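Local coordinates for protein ketosynthase (Streptomyces sp. MSC090213JE08, PDB 6KXD) that probably serves as the chain length factor partner of a ketosynthase in a highly reducing type II polyketide synthase that makes the ishigamide chain, at residues V202-E206 with T328-S334. Numbering follows the deposited sequence.
Sequences VGSAE and TGAASAS
With its hydroxyl set between the backbone N and the carbonyl carbon (chi1 65°), Ser204 reaches Ala330 and Ser334, while the bend of Glu206 at chi2 (80°) brings its carboxylate round to the backbone of Ala330. Two short hydrogen bonds hold the Ser204 hydroxyl. Ser204 OG donates to Ala330 O at 2.5 Å, approaching from somewhat outside the carbonyl plane, and accepts from Ser334 OG at 2.6 Å, so the buried hydroxyl links Ser334 to the carbonyl of Ala330. Ser334 OG also lies 3.5 Å from Gly203 C.

At the other end, Ala330 N donates a nearly straight hydrogen bond to Glu206 OE1 (2.8 Å, 169°), meeting the lone pair directed away from the second carboxylate oxygen. Thr121 OG1 hydrogen-bonds to the same oxygen, so two partners converge on it and probably limit turning of the carboxylate. The layout fits the thiolase fold of ketosynthases: strand 199-206, between strands 114-119 and 229-240, belongs to the N-terminal half, and helix 332-344 is a buried central helix of the C-terminal half. Ser180, starting helix 180-193, touches both Ser204 and Ala330.

Close packing surrounds the bonds: Ala330 CB sits 3.4 Å from Ala205 O, and Glu206 CB lies 3.2 Å from Thr328 O. That carbonyl already accepts Ala331 N at 3.0 Å, closing the turn that leads into the helix.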
ATOM      1  N   VAL B 202      -0.615 -11.859  -7.797  1.00 36.23           N
ATOM      2  CA  VAL B 202      -1.507 -11.132  -6.908  1.00 37.48           C
ATOM      3  C   VAL B 202      -1.636 -12.008  -5.685  1.00 34.80           C
ATOM      4  O   VAL B 202      -1.948 -13.222  -5.804  1.00 35.39           O
ATOM      5  CB  VAL B 202      -2.925 -10.966  -7.470  1.00 39.34           C
ATOM      6  CG1 VAL B 202      -3.831 -10.183  -6.506  1.00 38.23           C
ATOM      7  CG2 VAL B 202      -2.919 -10.330  -8.833  1.00 44.20           C
ATOM      8  N   GLY B 203      -1.577 -11.401  -4.502  1.00 33.48           N
ATOM      9  CA  GLY B 203      -1.889 -12.245  -3.388  1.00 33.26           C
ATOM     10  C   GLY B 203      -1.727 -11.491  -2.114  1.00 32.34           C
ATOM     11  O   GLY B 203      -1.711 -10.253  -2.150  1.00 33.74           O
ATOM     12  N   SER B 204      -1.628 -12.232  -1.022  1.00 34.39           N
ATOM     13  CA  SER B 204      -1.513 -11.537   0.228  1.00 35.52           C
ATOM     14  C   SER B 204      -0.826 -12.460   1.206  1.00 34.23           C
ATOM     15  O   SER B 204      -0.774 -13.688   0.974  1.00 35.94           O
ATOM     16  CB  SER B 204      -2.893 -11.054   0.621  1.00 34.24           C
ATOM     17  OG  SER B 204      -3.777 -12.139   0.884  1.00 36.64           O
ATOM     18  N   ALA B 205      -0.319 -11.902   2.334  1.00 34.07           N
ATOM     19  CA  ALA B 205       0.541 -12.688   3.193  1.00 34.59           C
ATOM     20  C   ALA B 205       0.500 -12.150   4.612  1.00 34.26           C
ATOM     21  O   ALA B 205       0.444 -10.947   4.778  1.00 34.67           O
ATOM     22  CB  ALA B 205       1.953 -12.671   2.687  1.00 36.87           C
ATOM     23  N   GLU B 206       0.644 -13.066   5.570  1.00 36.03           N
ATOM     24  CA  GLU B 206       0.730 -12.675   6.950  1.00 38.05           C
ATOM     25  C   GLU B 206       1.669 -13.630   7.661  1.00 35.75           C
ATOM     26  O   GLU B 206       1.545 -14.820   7.519  1.00 37.83           O
ATOM     27  CB  GLU B 206      -0.655 -12.808   7.578  1.00 37.17           C
ATOM     28  CG  GLU B 206      -0.783 -12.226   8.981  1.00 38.80           C
ATOM     29  CD  GLU B 206      -0.969 -10.717   9.071  1.00 44.68           C
ATOM     30  OE1 GLU B 206      -1.734 -10.141   8.261  1.00 38.01           O
ATOM     31  OE2 GLU B 206      -0.279 -10.095   9.911  1.00 53.40           O
ATOM     32  N   THR B 328      -5.989 -15.853   9.588  1.00 38.39           N
ATOM     33  CA  THR B 328      -4.739 -15.723   8.827  1.00 37.72           C
ATOM     34  C   THR B 328      -4.511 -14.277   8.394  1.00 38.55           C
ATOM     35  O   THR B 328      -3.593 -13.983   7.609  1.00 37.90           O
ATOM     36  CB  THR B 328      -4.734 -16.664   7.619  1.00 41.12           C
ATOM     37  OG1 THR B 328      -5.849 -16.350   6.763  1.00 40.83           O
ATOM     38  CG2 THR B 328      -4.798 -18.103   8.061  1.00 42.70           C
ATOM     39  N   GLY B 329      -5.285 -13.331   8.927  1.00 38.53           N
ATOM     40  CA  GLY B 329      -4.922 -11.948   8.728  1.00 37.30           C
ATOM     41  C   GLY B 329      -4.972 -11.603   7.250  1.00 37.43           C
ATOM     42  O   GLY B 329      -5.947 -11.926   6.559  1.00 36.23           O
ATOM     43  N   ALA B 330      -3.917 -10.952   6.749  1.00 36.18           N
ATOM     44  CA  ALA B 330      -3.884 -10.494   5.376  1.00 37.41           C
ATOM     45  C   ALA B 330      -3.979 -11.668   4.398  1.00 35.05           C
ATOM     46  O   ALA B 330      -4.330 -11.436   3.235  1.00 37.20           O
ATOM     47  CB  ALA B 330      -2.656  -9.657   5.094  1.00 33.85           C
ATOM     48  N   ALA B 331      -3.551 -12.858   4.818  1.00 33.74           N
ATOM     49  CA  ALA B 331      -3.569 -13.984   3.924  1.00 38.76           C
ATOM     50  C   ALA B 331      -5.022 -14.394   3.648  1.00 37.72           C
ATOM     51  O   ALA B 331      -5.279 -15.053   2.655  1.00 36.89           O
ATOM     52  CB  ALA B 331      -2.764 -15.142   4.462  1.00 38.92           C
ATOM     53  N   SER B 332      -5.931 -14.011   4.554  1.00 36.91           N
ATOM     54  CA  SER B 332      -7.292 -14.521   4.518  1.00 38.44           C
ATOM     55  C   SER B 332      -7.871 -14.615   3.103  1.00 36.80           C
ATOM     56  O   SER B 332      -8.261 -15.696   2.744  1.00 37.14           O
ATOM     57  CB  SER B 332      -8.193 -13.750   5.445  1.00 43.93           C
ATOM     58  OG  SER B 332      -9.428 -14.409   5.452  1.00 51.95           O
ATOM     59  N   ALA B 333      -8.043 -13.502   2.367  1.00 34.93           N
ATOM     60  CA  ALA B 333      -8.859 -13.558   1.153  1.00 36.44           C
ATOM     61  C   ALA B 333      -8.157 -14.402   0.099  1.00 37.83           C
ATOM     62  O   ALA B 333      -8.802 -15.010  -0.703  1.00 36.14           O
ATOM     63  CB  ALA B 333      -9.212 -12.192   0.606  1.00 37.70           C
ATOM     64  N   SER B 334      -6.815 -14.418   0.123  1.00 37.35           N
ATOM     65  CA  SER B 334      -6.093 -15.231  -0.823  1.00 36.60           C
ATOM     66  C   SER B 334      -6.307 -16.720  -0.513  1.00 38.08           C
ATOM     67  O   SER B 334      -6.485 -17.533  -1.419  1.00 38.04           O
ATOM     68  CB  SER B 334      -4.621 -14.833  -0.828  1.00 36.47           C
ATOM     69  OG  SER B 334      -4.495 -13.514  -1.263  1.00 37.93           O
TER